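Local coordinates for protein endo-xylogalacturonan hydrolase A (PDB 4C2L) that cleaves xylogalacturonan, the xylose-substituted galacturonan of the hairy regions of pectin, and requires that xylose substitution for its activity, at residues N59-L64 / S88-M93; N98-K103 / G140-E145; L144-L149 / T166-S171; D189-G194 / V204-D209; I235-L240 / V284-F289. All blocks are in the same frame, centred on the assembly; numbering follows the deposited sequence. Where two conformers were deposited one is given.

In the fold
The five contacts sample one solenoid in two ways. Contacts 2 and 3 run along its wall: each pairs adjacent parallel strands through backbone hydrogen bonds, both use strand 142-152, and they share Leu144 and Glu145, with apolar groups on the inner face and mostly polar ones on the outer. Contacts 4 and 5 are buried and cross the interior between different strand faces, joined by aromatic and branched aliphatic side chains rather than by backbone bonds; contact 4 also lies beside the putative proton donor. Phe170 of contact 3 packs on Phe191 of contact 4. Contact 1, partly buried, ties strand 62-63 to the loop after helix 84-87 with one backbone bond and carries a sulfate ion.

Contact 1 (N59-L64 / S88-M93); sequences NSVLDL and SGRTAM. With SO4 (sulfate ion), chain F.
Val61 crosses Arg90 obliquely, its CG2 methyl resting 4.0 Å from Arg90 CD. Val61 CG2 also lies 3.3 Å from Ala92 O, while CG1, anti to the backbone N (chi1 173°), reaches the region of the Ala92 and Met93 carbonyl oxygens. Valine thus covers the backbone of 88-93 with both branches and the arginine with one. The Arg90 chain is extended from CG to NE. Its guanidinium meets a sulfate ion, whose O4 sits at the edge of the group, in its plane, 2.8 Å from Arg90 NH1. A second sulfate oxygen, O3, accepts from Thr91 N at 2.9 Å, so backbone and side chain hold the anion together; it probably came from the crystallisation liquor. One backbone bond joins the two segments: Leu62 N donates to Met93 O over 2.8 Å, nearly straight at 167°. The Met93 side chain starts off away from 59-64 and packs on Trp87 and Leu135. In this N-terminal part of the beta-helix, Leu62 and Leu64 lean on helix 32-42, Tyr86 of helix 84-87 makes a cation-pi contact with Arg90, and Thr91 and Met93 bond through their backbones to Thr134, where strand 134-139 begins.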
# COMPACT_ATOMS: atom_id res chain seq x y z
N ASN A 59 -7.98 -5.47 22.52
CA ASN A 59 -6.70 -5.90 23.08
C ASN A 59 -6.22 -7.24 22.52
O ASN A 59 -5.29 -7.88 23.06
CB ASN A 59 -6.80 -5.96 24.60
CG ASN A 59 -7.08 -4.61 25.22
OD1 ASN A 59 -6.93 -3.57 24.57
ND2 ASN A 59 -7.52 -4.61 26.49
N SER A 60 -6.84 -7.65 21.42
CA SER A 60 -6.51 -8.90 20.74
C SER A 60 -6.95 -8.81 19.30
O SER A 60 -7.59 -7.81 18.91
CB SER A 60 -7.22 -10.05 21.44
OG SER A 60 -8.63 -9.85 21.45
N VAL A 61 -6.63 -9.83 18.50
CA VAL A 61 -7.05 -9.85 17.09
C VAL A 61 -8.57 -9.78 16.99
O VAL A 61 -9.26 -10.53 17.70
CB VAL A 61 -6.58 -11.14 16.40
CG1 VAL A 61 -7.17 -11.24 15.00
CG2 VAL A 61 -5.05 -11.19 16.38
N LEU A 62 -9.09 -8.90 16.14
CA LEU A 62 -10.53 -8.83 15.87
C LEU A 62 -10.81 -9.58 14.58
O LEU A 62 -10.39 -9.15 13.50
CB LEU A 62 -10.99 -7.37 15.71
CG LEU A 62 -12.45 -7.16 15.31
CD1 LEU A 62 -13.39 -7.82 16.31
CD2 LEU A 62 -12.75 -5.67 15.22
N ASP A 63 -11.50 -10.70 14.70
CA ASP A 63 -11.76 -11.55 13.55
C ASP A 63 -13.18 -11.28 13.08
O ASP A 63 -14.13 -11.42 13.85
CB ASP A 63 -11.57 -13.02 13.96
CG ASP A 63 -11.55 -13.94 12.78
OD1 ASP A 63 -12.57 -13.98 12.06
OD2 ASP A 63 -10.51 -14.62 12.56
N LEU A 64 -13.33 -10.87 11.82
CA LEU A 64 -14.64 -10.49 11.27
C LEU A 64 -15.31 -11.63 10.49
O LEU A 64 -16.26 -11.40 9.74
CB LEU A 64 -14.52 -9.24 10.40
CG LEU A 64 -13.98 -7.99 11.11
CD1 LEU A 64 -14.04 -6.78 10.16
CD2 LEU A 64 -14.75 -7.69 12.39
N SER A 88 3.46 -9.61 18.59
CA SER A 88 4.69 -10.16 17.99
C SER A 88 4.41 -11.33 17.03
O SER A 88 3.87 -12.36 17.43
CB SER A 88 5.64 -10.62 19.11
OG SER A 88 6.87 -11.03 18.53
N GLY A 89 4.81 -11.16 15.77
CA GLY A 89 4.66 -12.20 14.75
C GLY A 89 3.24 -12.49 14.28
O GLY A 89 3.02 -13.43 13.50
N ARG A 90 2.26 -11.71 14.75
CA ARG A 90 0.89 -11.93 14.34
C ARG A 90 0.62 -11.35 12.95
O ARG A 90 1.19 -10.33 12.57
CB ARG A 90 -0.09 -11.35 15.36
CG ARG A 90 -0.05 -12.11 16.68
CD ARG A 90 -1.30 -11.85 17.52
NE ARG A 90 -1.27 -12.65 18.74
CZ ARG A 90 -1.63 -13.94 18.81
NH1 ARG A 90 -2.06 -14.60 17.74
NH2 ARG A 90 -1.53 -14.57 19.98
N THR A 91 -0.26 -12.01 12.21
CA THR A 91 -0.57 -11.60 10.85
C THR A 91 -1.41 -10.32 10.77
O THR A 91 -1.10 -9.42 9.98
CB THR A 91 -1.28 -12.75 10.11
OG1 THR A 91 -0.35 -13.83 9.98
CG2 THR A 91 -1.76 -12.31 8.71
N ALA A 92 -2.48 -10.26 11.56
CA ALA A 92 -3.54 -9.27 11.35
C ALA A 92 -4.05 -8.73 12.68
O ALA A 92 -4.15 -9.47 13.66
CB ALA A 92 -4.70 -9.92 10.62
N MET A 93 -4.38 -7.44 12.71
CA MET A 93 -5.08 -6.88 13.86
C MET A 93 -6.58 -7.02 13.64
O MET A 93 -7.31 -7.42 14.56
CB MET A 93 -4.69 -5.42 14.02
CG MET A 93 -3.17 -5.29 14.12
SD MET A 93 -2.62 -3.59 14.33
CE MET A 93 -3.02 -3.34 16.05
S SO4 F . -1.55 -15.02 14.32
O1 SO4 F . -0.24 -15.26 14.98
O2 SO4 F . -2.31 -16.29 14.37
O3 SO4 F . -1.29 -14.61 12.93
O4 SO4 F . -2.32 -13.98 15.05

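Contact 2 (N98-K103 / G140-E145); sequences NVDGLK and GGSNLE
The Asp100 carboxylate is met by Ser142 on the anti side of OD1, where Ser142 OG donates over 2.7 Å from a position 30° out of the carboxylate plane. Ser142 places OG between its backbone N and carbonyl carbon (chi1 63°), which turns the hydroxyl to the neighbouring strand. The second acid group, of Glu145, brings OE1 to 3.6 Å from Lys103 CB, whereas its OE2 is held by Ser147. Lys103 NZ leads off, so the opposite charges do not pair. On the other face, Leu144 CD2 lies 3.6 Å from Leu102 CB and meets Val99, whose side chain it crosses at about a right angle. Between the two faces runs the parallel ladder of the beta-helix wall: Ser142 N to Val99 O, Gly101 N to Ser142 O, Leu102 N to Asn143 O and Glu145 N to Leu102 O. Gly141, at positive phi, brings its CA to 3.1 Å from Val99 O in a CA-H...O contact. Where the segments begin, a water links Asn98 OD1 with Gly141 N. Strand 102-105 is flanked on its other edge by strand 70-74, with Leu102 packed on Cys70 and Ile72, and strand 142-152 passes the pairing on to strand 168-176.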
# COMPACT_ATOMS: atom_id res chain seq x y z
N ASN A 98 -11.96 -14.92 4.02
CA ASN A 98 -13.07 -15.60 3.33
C ASN A 98 -14.44 -15.04 3.71
O ASN A 98 -15.38 -15.78 4.00
CB ASN A 98 -13.00 -17.12 3.60
CG ASN A 98 -13.78 -17.91 2.57
OD1 ASN A 98 -14.11 -17.41 1.49
ND2 ASN A 98 -14.08 -19.16 2.89
N VAL A 99 -14.55 -13.72 3.70
CA VAL A 99 -15.81 -13.08 4.02
C VAL A 99 -16.44 -12.67 2.71
O VAL A 99 -15.76 -12.09 1.86
CB VAL A 99 -15.60 -11.87 4.95
CG1 VAL A 99 -16.85 -11.01 5.04
CG2 VAL A 99 -15.16 -12.36 6.32
N ASP A 100 -17.71 -13.02 2.53
CA ASP A 100 -18.47 -12.62 1.35
C ASP A 100 -19.52 -11.60 1.76
O ASP A 100 -20.48 -11.93 2.45
CB ASP A 100 -19.13 -13.84 0.70
CG ASP A 100 -18.12 -14.87 0.25
OD1 ASP A 100 -17.20 -14.50 -0.50
OD2 ASP A 100 -18.24 -16.05 0.65
N GLY A 101 -19.33 -10.35 1.34
CA GLY A 101 -20.29 -9.30 1.61
C GLY A 101 -20.00 -8.64 2.93
O GLY A 101 -20.46 -9.08 3.97
N LEU A 102 -19.18 -7.60 2.90
CA LEU A 102 -18.90 -6.85 4.10
C LEU A 102 -18.89 -5.38 3.75
O LEU A 102 -18.39 -4.99 2.70
CB LEU A 102 -17.53 -7.26 4.68
CG LEU A 102 -16.90 -6.20 5.59
CD1 LEU A 102 -17.47 -6.31 6.99
CD2 LEU A 102 -15.38 -6.26 5.62
N LYS A 103 -19.46 -4.58 4.64
CA LYS A 103 -19.24 -3.14 4.61
C LYS A 103 -18.63 -2.77 5.95
O LYS A 103 -19.23 -3.02 7.00
CB LYS A 103 -20.55 -2.38 4.39
CG LYS A 103 -21.36 -2.87 3.19
CD LYS A 103 -22.68 -2.11 3.08
CE LYS A 103 -23.65 -2.81 2.14
NZ LYS A 103 -24.33 -3.94 2.82
N GLY A 140 -8.88 -13.66 0.65
CA GLY A 140 -10.03 -14.37 0.08
C GLY A 140 -11.32 -13.57 0.21
O GLY A 140 -11.31 -12.38 0.49
N GLY A 141 -12.44 -14.25 -0.04
CA GLY A 141 -13.75 -13.65 0.03
C GLY A 141 -14.04 -12.73 -1.15
O GLY A 141 -13.33 -12.73 -2.15
N SER A 142 -15.10 -11.94 -1.00
CA SER A 142 -15.63 -11.15 -2.10
C SER A 142 -16.55 -10.05 -1.61
O SER A 142 -17.12 -10.14 -0.51
CB SER A 142 -16.38 -12.05 -3.08
OG SER A 142 -17.50 -12.67 -2.47
N ASN A 143 -16.72 -9.02 -2.45
CA ASN A 143 -17.69 -7.96 -2.22
C ASN A 143 -17.47 -7.29 -0.86
O ASN A 143 -18.32 -7.35 0.03
CB ASN A 143 -19.12 -8.51 -2.35
CG ASN A 143 -19.37 -9.19 -3.69
OD1 ASN A 143 -20.00 -10.25 -3.76
ND2 ASN A 143 -18.87 -8.59 -4.75
N LEU A 144 -16.30 -6.68 -0.70
CA LEU A 144 -15.92 -6.03 0.54
C LEU A 144 -15.80 -4.55 0.27
O LEU A 144 -15.18 -4.14 -0.71
CB LEU A 144 -14.59 -6.57 1.05
CG LEU A 144 -14.51 -8.11 1.08
CD1 LEU A 144 -13.08 -8.59 1.26
CD2 LEU A 144 -15.40 -8.68 2.16
N GLU A 145 -16.38 -3.74 1.15
CA GLU A 145 -16.37 -2.30 0.98
C GLU A 145 -15.88 -1.68 2.29
O GLU A 145 -16.40 -1.99 3.37
CB GLU A 145 -17.80 -1.84 0.63
CG GLU A 145 -17.94 -0.37 0.28
CD GLU A 145 -18.31 0.53 1.46
OE1 GLU A 145 -18.60 0.03 2.58
OE2 GLU A 145 -18.33 1.76 1.25
O HOH W 1 -12.21 -16.92 -0.73
O HOH W 2 -12.37 -11.88 3.07

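Contact 3 (L144-L149 / T166-S171); sequences LEISGL and TNVVFS
Strands 144-147 and 168-171 belong to neighbouring coils of the parallel beta-helix, paired in register, with Ile146 laid over Phe170; the second strand falls in the first PbH1 repeat. Their axes run 4.7 Å apart and only 8° from parallel. The backbone ladder zigzags: Leu144 N to Asn167 O, Val169 N to Leu144 O, Ile146 N to Val169 O, Ser171 N to Ile146 O, and Gly148 N to Ser171 O. The Ile146 bond, 2.8 Å from N to Val169 O, is nearly straight. Inside, Ile146 and Phe170 lie side by side and point the same way. CG1 of Ile146 is anti to the carbonyl carbon (chi1 -53°), and from it CD1 extends over one face of the Phe170 ring, 3.8 Å above the plane and displaced toward the rim, a CH-pi contact with a centroid distance of 4.1 Å. Ile146 CD1 also meets Val168 CG1 at 4.0 Å, touching two side chains of the next coil. Leu144 and Val168 lie side by side, Leu144 CD1 and Val168 CG2 4.0 Å apart. On the outer face, Ser147 OG donates to the syn side of Glu145 OE2, 33° out of the carboxylate plane, so the acid, bent at chi2, is held by a residue two further on in its own strand. Asn167 stands at the corner before strand 168-171 with left-handed backbone angles, as does Asn143 one coil earlier. In-register parallel strands, with apolar side chains stacked rung on rung inside, are the hallmark of the right-handed parallel beta-helix of glycoside hydrolase family 28.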
# COMPACT_ATOMS: atom_id res chain seq x y z
N LEU A 144 -16.30 -6.68 -0.70
CA LEU A 144 -15.92 -6.03 0.54
C LEU A 144 -15.80 -4.55 0.27
O LEU A 144 -15.18 -4.14 -0.71
CB LEU A 144 -14.59 -6.57 1.05
CG LEU A 144 -14.51 -8.11 1.08
CD1 LEU A 144 -13.08 -8.59 1.26
CD2 LEU A 144 -15.40 -8.68 2.16
N GLU A 145 -16.38 -3.74 1.15
CA GLU A 145 -16.37 -2.30 0.98
C GLU A 145 -15.88 -1.68 2.29
O GLU A 145 -16.40 -1.99 3.37
CB GLU A 145 -17.80 -1.84 0.63
CG GLU A 145 -17.94 -0.37 0.28
CD GLU A 145 -18.31 0.53 1.46
OE1 GLU A 145 -18.60 0.03 2.58
OE2 GLU A 145 -18.33 1.76 1.25
N ILE A 146 -14.84 -0.85 2.18
CA ILE A 146 -14.21 -0.20 3.32
C ILE A 146 -14.23 1.30 3.04
O ILE A 146 -13.60 1.76 2.08
CB ILE A 146 -12.76 -0.67 3.54
CG1 ILE A 146 -12.69 -2.21 3.62
CG2 ILE A 146 -12.17 -0.06 4.82
CD1 ILE A 146 -12.57 -2.87 2.26
N SER A 147 -14.91 2.08 3.87
CA SER A 147 -15.13 3.48 3.50
C SER A 147 -15.40 4.44 4.64
O SER A 147 -15.91 4.05 5.69
CB SER A 147 -16.29 3.57 2.51
OG SER A 147 -17.52 3.24 3.13
N GLY A 148 -15.03 5.69 4.42
CA GLY A 148 -15.43 6.79 5.27
C GLY A 148 -14.66 6.97 6.55
O GLY A 148 -14.91 7.92 7.29
N LEU A 149 -13.69 6.11 6.81
CA LEU A 149 -13.08 6.14 8.13
C LEU A 149 -11.64 6.56 8.10
O LEU A 149 -11.04 6.66 7.03
CB LEU A 149 -13.28 4.80 8.83
CG LEU A 149 -12.88 3.56 8.07
CD1 LEU A 149 -11.38 3.38 8.24
CD2 LEU A 149 -13.66 2.37 8.63
N THR A 166 -11.96 -10.87 -4.22
CA THR A 166 -12.44 -10.23 -5.44
C THR A 166 -13.48 -9.16 -5.13
O THR A 166 -14.24 -9.30 -4.17
CB THR A 166 -12.98 -11.25 -6.47
OG1 THR A 166 -13.31 -10.57 -7.69
CG2 THR A 166 -14.23 -11.93 -5.95
N ASN A 167 -13.50 -8.09 -5.91
CA ASN A 167 -14.47 -6.99 -5.73
C ASN A 167 -14.31 -6.34 -4.35
O ASN A 167 -15.18 -6.45 -3.47
CB ASN A 167 -15.93 -7.46 -5.90
CG ASN A 167 -16.17 -8.20 -7.21
OD1 ASN A 167 -15.66 -7.82 -8.27
ND2 ASN A 167 -16.98 -9.25 -7.15
N VAL A 168 -13.17 -5.68 -4.15
CA VAL A 168 -12.86 -5.01 -2.90
C VAL A 168 -12.73 -3.53 -3.21
O VAL A 168 -11.98 -3.14 -4.12
CB VAL A 168 -11.54 -5.53 -2.32
CG1 VAL A 168 -11.22 -4.85 -1.00
CG2 VAL A 168 -11.62 -7.05 -2.14
N VAL A 169 -13.45 -2.70 -2.46
CA VAL A 169 -13.42 -1.26 -2.70
C VAL A 169 -13.07 -0.50 -1.43
O VAL A 169 -13.73 -0.67 -0.41
CB VAL A 169 -14.77 -0.74 -3.26
CG1 VAL A 169 -14.70 0.77 -3.46
CG2 VAL A 169 -15.11 -1.42 -4.57
N PHE A 170 -12.03 0.34 -1.52
CA PHE A 170 -11.63 1.24 -0.43
C PHE A 170 -11.99 2.63 -0.91
O PHE A 170 -11.52 3.06 -1.96
CB PHE A 170 -10.12 1.20 -0.20
CG PHE A 170 -9.59 -0.15 0.24
CD1 PHE A 170 -9.19 -1.09 -0.71
CD2 PHE A 170 -9.46 -0.46 1.59
CE1 PHE A 170 -8.67 -2.33 -0.31
CE2 PHE A 170 -8.96 -1.70 1.99
CZ PHE A 170 -8.56 -2.64 1.04
N SER A 171 -12.83 3.34 -0.16
CA SER A 171 -13.27 4.68 -0.59
C SER A 171 -13.27 5.69 0.54
O SER A 171 -13.66 5.37 1.66
CB SER A 171 -14.70 4.58 -1.17
OG SER A 171 -15.14 5.85 -1.56

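Contact 4 (D189-G194 / V204-D209); sequences DGFDIG and VTVVND
Asp189 and Asn208, which touch through the asparagine side chain, hold their CA atoms 7.1 Å apart, and Gly190 and Val206 theirs 6.6 Å, separations too wide for strand pairing: strand 191-193 and strand 204-207 belong to different faces of the coil, and side chains bridge them. Phe191 and Val204 reach toward each other, tip to tip, with Phe191 CE1 4.0 Å from Val204 CG2. Val204 holds that methyl between its own backbone N and carbonyl carbon (chi1 -54° for CG1), directing it at the ring. Val206 CG2 approaches Phe191 CE1 at 4.3 Å, so one ring atom receives two valines of the facing strand, both obliquely. At Gly190, where no side chain intervenes, the polar end of Asn208 comes close: Asn208 ND2 lies 3.6 Å from Gly190 N and 4.0 Å from Asp189 CA. This amide nitrogen donates to Thr188 O, with weak bonds to Asp210 O and Asp211 O, and so ties the end of its strand to the chain just before Asp189, and weakly to its own following loop. The Asp189 side chain starts away from 204-209, and its carboxylate lies close to Asp210, the proton donor by similarity, which puts the contact beside the probable catalytic site. Strand 191-196 runs between strands 159-162 and 213-215, while Val204 and Val206 pack on Leu173 and Met175 of strand 168-176, and Phe191 meets Phe170 of that strand edge to face.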
# COMPACT_ATOMS: atom_id res chain seq x y z
N ASP A 189 2.94 0.78 4.82
CA ASP A 189 2.35 0.80 3.46
C ASP A 189 0.86 1.10 3.54
O ASP A 189 0.15 0.52 4.38
CB ASP A 189 2.47 -0.57 2.78
CG ASP A 189 3.88 -1.07 2.64
OD1 ASP A 189 4.80 -0.58 3.32
OD2 ASP A 189 4.07 -2.02 1.83
N GLY A 190 0.34 1.96 2.67
CA GLY A 190 -1.09 2.22 2.66
C GLY A 190 -1.90 1.00 2.24
O GLY A 190 -2.88 0.61 2.89
N PHE A 191 -1.53 0.42 1.10
CA PHE A 191 -2.28 -0.70 0.53
C PHE A 191 -1.28 -1.63 -0.10
O PHE A 191 -0.55 -1.22 -0.99
CB PHE A 191 -3.26 -0.23 -0.57
CG PHE A 191 -4.22 0.81 -0.10
CD1 PHE A 191 -3.85 2.15 -0.08
CD2 PHE A 191 -5.47 0.45 0.36
CE1 PHE A 191 -4.73 3.12 0.37
CE2 PHE A 191 -6.37 1.42 0.81
CZ PHE A 191 -5.99 2.75 0.82
N ASP A 192 -1.25 -2.88 0.36
CA ASP A 192 -0.44 -3.90 -0.27
C ASP A 192 -1.44 -4.80 -0.97
O ASP A 192 -2.16 -5.56 -0.30
CB ASP A 192 0.32 -4.71 0.77
CG ASP A 192 1.62 -4.05 1.23
OD1 ASP A 192 1.97 -2.96 0.74
OD2 ASP A 192 2.28 -4.65 2.08
N ILE A 193 -1.52 -4.70 -2.30
CA ILE A 193 -2.54 -5.43 -3.04
C ILE A 193 -1.88 -6.61 -3.73
O ILE A 193 -1.11 -6.43 -4.66
CB ILE A 193 -3.27 -4.52 -4.07
CG1 ILE A 193 -3.82 -3.25 -3.37
CG2 ILE A 193 -4.37 -5.30 -4.81
CD1 ILE A 193 -4.82 -3.52 -2.25
N GLY A 194 -2.15 -7.81 -3.21
CA GLY A 194 -1.60 -9.04 -3.76
C GLY A 194 -2.64 -9.80 -4.54
O GLY A 194 -3.42 -9.21 -5.31
N VAL A 204 -8.62 8.61 -1.44
CA VAL A 204 -7.92 8.30 -0.19
C VAL A 204 -6.75 9.26 0.01
O VAL A 204 -6.16 9.76 -0.96
CB VAL A 204 -7.46 6.82 -0.10
CG1 VAL A 204 -8.62 5.87 -0.33
CG2 VAL A 204 -6.34 6.53 -1.08
N THR A 205 -6.46 9.56 1.28
CA THR A 205 -5.31 10.37 1.63
C THR A 205 -4.42 9.53 2.55
O THR A 205 -4.92 8.92 3.50
CB THR A 205 -5.77 11.66 2.33
OG1 THR A 205 -6.75 12.33 1.52
CG2 THR A 205 -4.61 12.57 2.56
N VAL A 206 -3.13 9.51 2.27
CA VAL A 206 -2.17 8.71 3.04
C VAL A 206 -1.02 9.59 3.48
O VAL A 206 -0.41 10.31 2.68
CB VAL A 206 -1.60 7.53 2.21
CG1 VAL A 206 -0.63 6.69 3.05
CG2 VAL A 206 -2.72 6.64 1.66
N VAL A 207 -0.72 9.53 4.78
CA VAL A 207 0.50 10.13 5.31
C VAL A 207 1.22 8.98 5.99
O VAL A 207 0.72 8.41 6.96
CB VAL A 207 0.19 11.25 6.35
CG1 VAL A 207 1.47 11.73 7.04
CG2 VAL A 207 -0.57 12.39 5.70
N ASN A 208 2.38 8.60 5.46
CA ASN A 208 3.07 7.42 5.99
C ASN A 208 4.57 7.45 5.70
O ASN A 208 5.12 8.51 5.45
CB ASN A 208 2.43 6.15 5.40
CG ASN A 208 2.76 5.96 3.92
OD1 ASN A 208 3.22 6.89 3.26
ND2 ASN A 208 2.51 4.77 3.39
N ASP A 209 5.22 6.29 5.75
CA ASP A 209 6.66 6.24 5.53
C ASP A 209 7.05 5.04 4.68
O ASP A 209 8.18 4.57 4.77
CB ASP A 209 7.40 6.23 6.88
CG ASP A 209 8.90 6.36 6.73
OD1 ASP A 209 9.36 7.16 5.87
OD2 ASP A 209 9.63 5.63 7.44

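Contact 5 (I235-L240 / V284-F289); sequences ISVGSL and VTFNDF. With SO4 (sulfate ion), chain I; SO4 (sulfate ion), chain E.
Ile235 starts toward 284-289 and meets two phenylalanines there, its atoms dividing the work between them. Ile235 CB already meets the Phe289 ring, 4.1 Å from CZ. From there the side chain forks. Ile235 CG1, anti to the carbonyl carbon (chi1 -59°), meets the end of the Phe289 ring, 3.9 Å from CE2 and equally near CZ. Ile235 CG2 takes the other direction and comes to 4.1 Å from Phe286 CE2; here isoleucine and phenylalanine slide past each other in opposite directions. Even the backbone takes part, with Ile235 O 3.8 Å from Phe286 CE2. The two rings are themselves in contact, Phe289 CZ standing in the plane of the Phe286 ring at its edge. This is the interior of the parallel beta-helix seen across its width: strands 235-240 and 284-287 lie in different faces, their axes 10.0 Å apart at closest approach, and run in nearly opposite directions at 166°, because the chain circles round the core and strands on facing walls travel opposite ways. Two residues on, Val237 also points inward, and Val237 CG2 touches Phe286 CZ at 4.2 Å and Val284 CG1 at 4.3 Å. Phe298 of the same repeat meets Phe286 edge to face, and Phe328 of a later one stacks on Phe289. Away from the interior, a cis peptide precedes Ser239, whose N donates to O3 of one sulfate ion over 2.6 Å and whose OG bonds to O2 of the same ion. On the far side of the other strand, Asn287 ND2 donates to O4 of a second sulfate.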
# COMPACT_ATOMS: atom_id res chain seq x y z
N ILE A 235 3.62 5.04 -5.60
CA ILE A 235 2.70 4.04 -6.14
C ILE A 235 3.65 3.09 -6.85
O ILE A 235 4.25 3.44 -7.86
CB ILE A 235 1.73 4.68 -7.16
CG1 ILE A 235 0.89 5.80 -6.52
CG2 ILE A 235 0.81 3.64 -7.80
CD1 ILE A 235 -0.05 5.37 -5.43
N SER A 236 3.79 1.89 -6.28
CA SER A 236 4.95 1.06 -6.55
C SER A 236 4.54 -0.35 -6.98
O SER A 236 3.78 -1.01 -6.29
CB SER A 236 5.77 0.98 -5.25
OG SER A 236 7.03 0.37 -5.46
N VAL A 237 5.02 -0.80 -8.14
CA VAL A 237 4.84 -2.21 -8.51
C VAL A 237 6.00 -2.98 -7.88
O VAL A 237 7.18 -2.71 -8.15
CB VAL A 237 4.83 -2.44 -10.04
CG1 VAL A 237 4.85 -3.94 -10.36
CG2 VAL A 237 3.61 -1.78 -10.68
N GLY A 238 5.66 -3.96 -7.06
CA GLY A 238 6.67 -4.83 -6.47
C GLY A 238 6.91 -4.65 -4.97
O GLY A 238 6.08 -4.05 -4.27
N SER A 239 8.03 -5.18 -4.47
CA SER A 239 9.00 -5.90 -5.30
C SER A 239 8.42 -7.21 -5.84
O SER A 239 7.55 -7.82 -5.23
CB SER A 239 10.27 -6.23 -4.52
OG SER A 239 9.97 -7.05 -3.41
N LEU A 240 8.92 -7.62 -6.99
CA LEU A 240 8.54 -8.90 -7.58
C LEU A 240 9.80 -9.72 -7.80
O LEU A 240 10.87 -9.16 -8.05
CB LEU A 240 7.87 -8.66 -8.94
CG LEU A 240 6.68 -7.70 -8.97
CD1 LEU A 240 6.20 -7.60 -10.41
CD2 LEU A 240 5.56 -8.17 -8.04
N VAL A 284 0.14 -1.69 -17.23
CA VAL A 284 0.09 -0.84 -16.05
C VAL A 284 0.17 0.60 -16.51
O VAL A 284 1.11 0.98 -17.20
CB VAL A 284 1.23 -1.17 -15.07
CG1 VAL A 284 1.21 -0.20 -13.89
CG2 VAL A 284 1.11 -2.62 -14.58
N THR A 285 -0.82 1.40 -16.12
CA THR A 285 -0.82 2.81 -16.47
C THR A 285 -0.76 3.69 -15.22
O THR A 285 -1.53 3.48 -14.29
CB THR A 285 -2.10 3.16 -17.25
OG1 THR A 285 -2.09 2.47 -18.50
CG2 THR A 285 -2.18 4.69 -17.51
N PHE A 286 0.14 4.67 -15.25
CA PHE A 286 0.26 5.68 -14.22
C PHE A 286 -0.10 6.97 -14.94
O PHE A 286 0.66 7.44 -15.80
CB PHE A 286 1.69 5.80 -13.71
CG PHE A 286 2.29 4.51 -13.18
CD1 PHE A 286 2.97 3.64 -14.04
CD2 PHE A 286 2.24 4.21 -11.82
CE1 PHE A 286 3.55 2.47 -13.54
CE2 PHE A 286 2.82 3.04 -11.32
CZ PHE A 286 3.48 2.18 -12.18
N ASN A 287 -1.25 7.54 -14.60
CA ASN A 287 -1.78 8.72 -15.30
C ASN A 287 -2.07 9.89 -14.37
O ASN A 287 -2.52 9.70 -13.24
CB ASN A 287 -3.07 8.34 -16.04
CG ASN A 287 -3.65 9.50 -16.83
OD1 ASN A 287 -3.03 10.00 -17.77
ND2 ASN A 287 -4.86 9.92 -16.45
N ASP A 288 -1.83 11.12 -14.84
CA ASP A 288 -2.25 12.31 -14.09
C ASP A 288 -1.65 12.34 -12.68
O ASP A 288 -2.37 12.34 -11.67
CB ASP A 288 -3.78 12.37 -13.99
CG ASP A 288 -4.44 12.95 -15.23
OD1 ASP A 288 -3.74 13.31 -16.21
OD2 ASP A 288 -5.69 13.04 -15.23
N PHE A 289 -0.32 12.32 -12.62
CA PHE A 289 0.40 12.45 -11.36
C PHE A 289 0.90 13.86 -11.17
O PHE A 289 1.43 14.48 -12.10
CB PHE A 289 1.61 11.53 -11.30
CG PHE A 289 1.30 10.12 -10.86
CD1 PHE A 289 0.37 9.33 -11.54
CD2 PHE A 289 2.00 9.55 -9.79
CE1 PHE A 289 0.10 8.03 -11.14
CE2 PHE A 289 1.74 8.24 -9.38
CZ PHE A 289 0.80 7.48 -10.06
S SO4 I . -6.92 13.08 -18.47
O1 SO4 I . -6.52 14.29 -17.71
O2 SO4 I . -6.29 13.11 -19.80
O3 SO4 I . -8.39 13.05 -18.62
O4 SO4 I . -6.49 11.87 -17.73
S SO4 E . 9.21 -4.83 -0.74
O1 SO4 E . 9.63 -3.55 -0.12
O2 SO4 E . 10.42 -5.65 -0.97
O3 SO4 E . 8.52 -4.47 -1.98
O4 SO4 E . 8.33 -5.57 0.19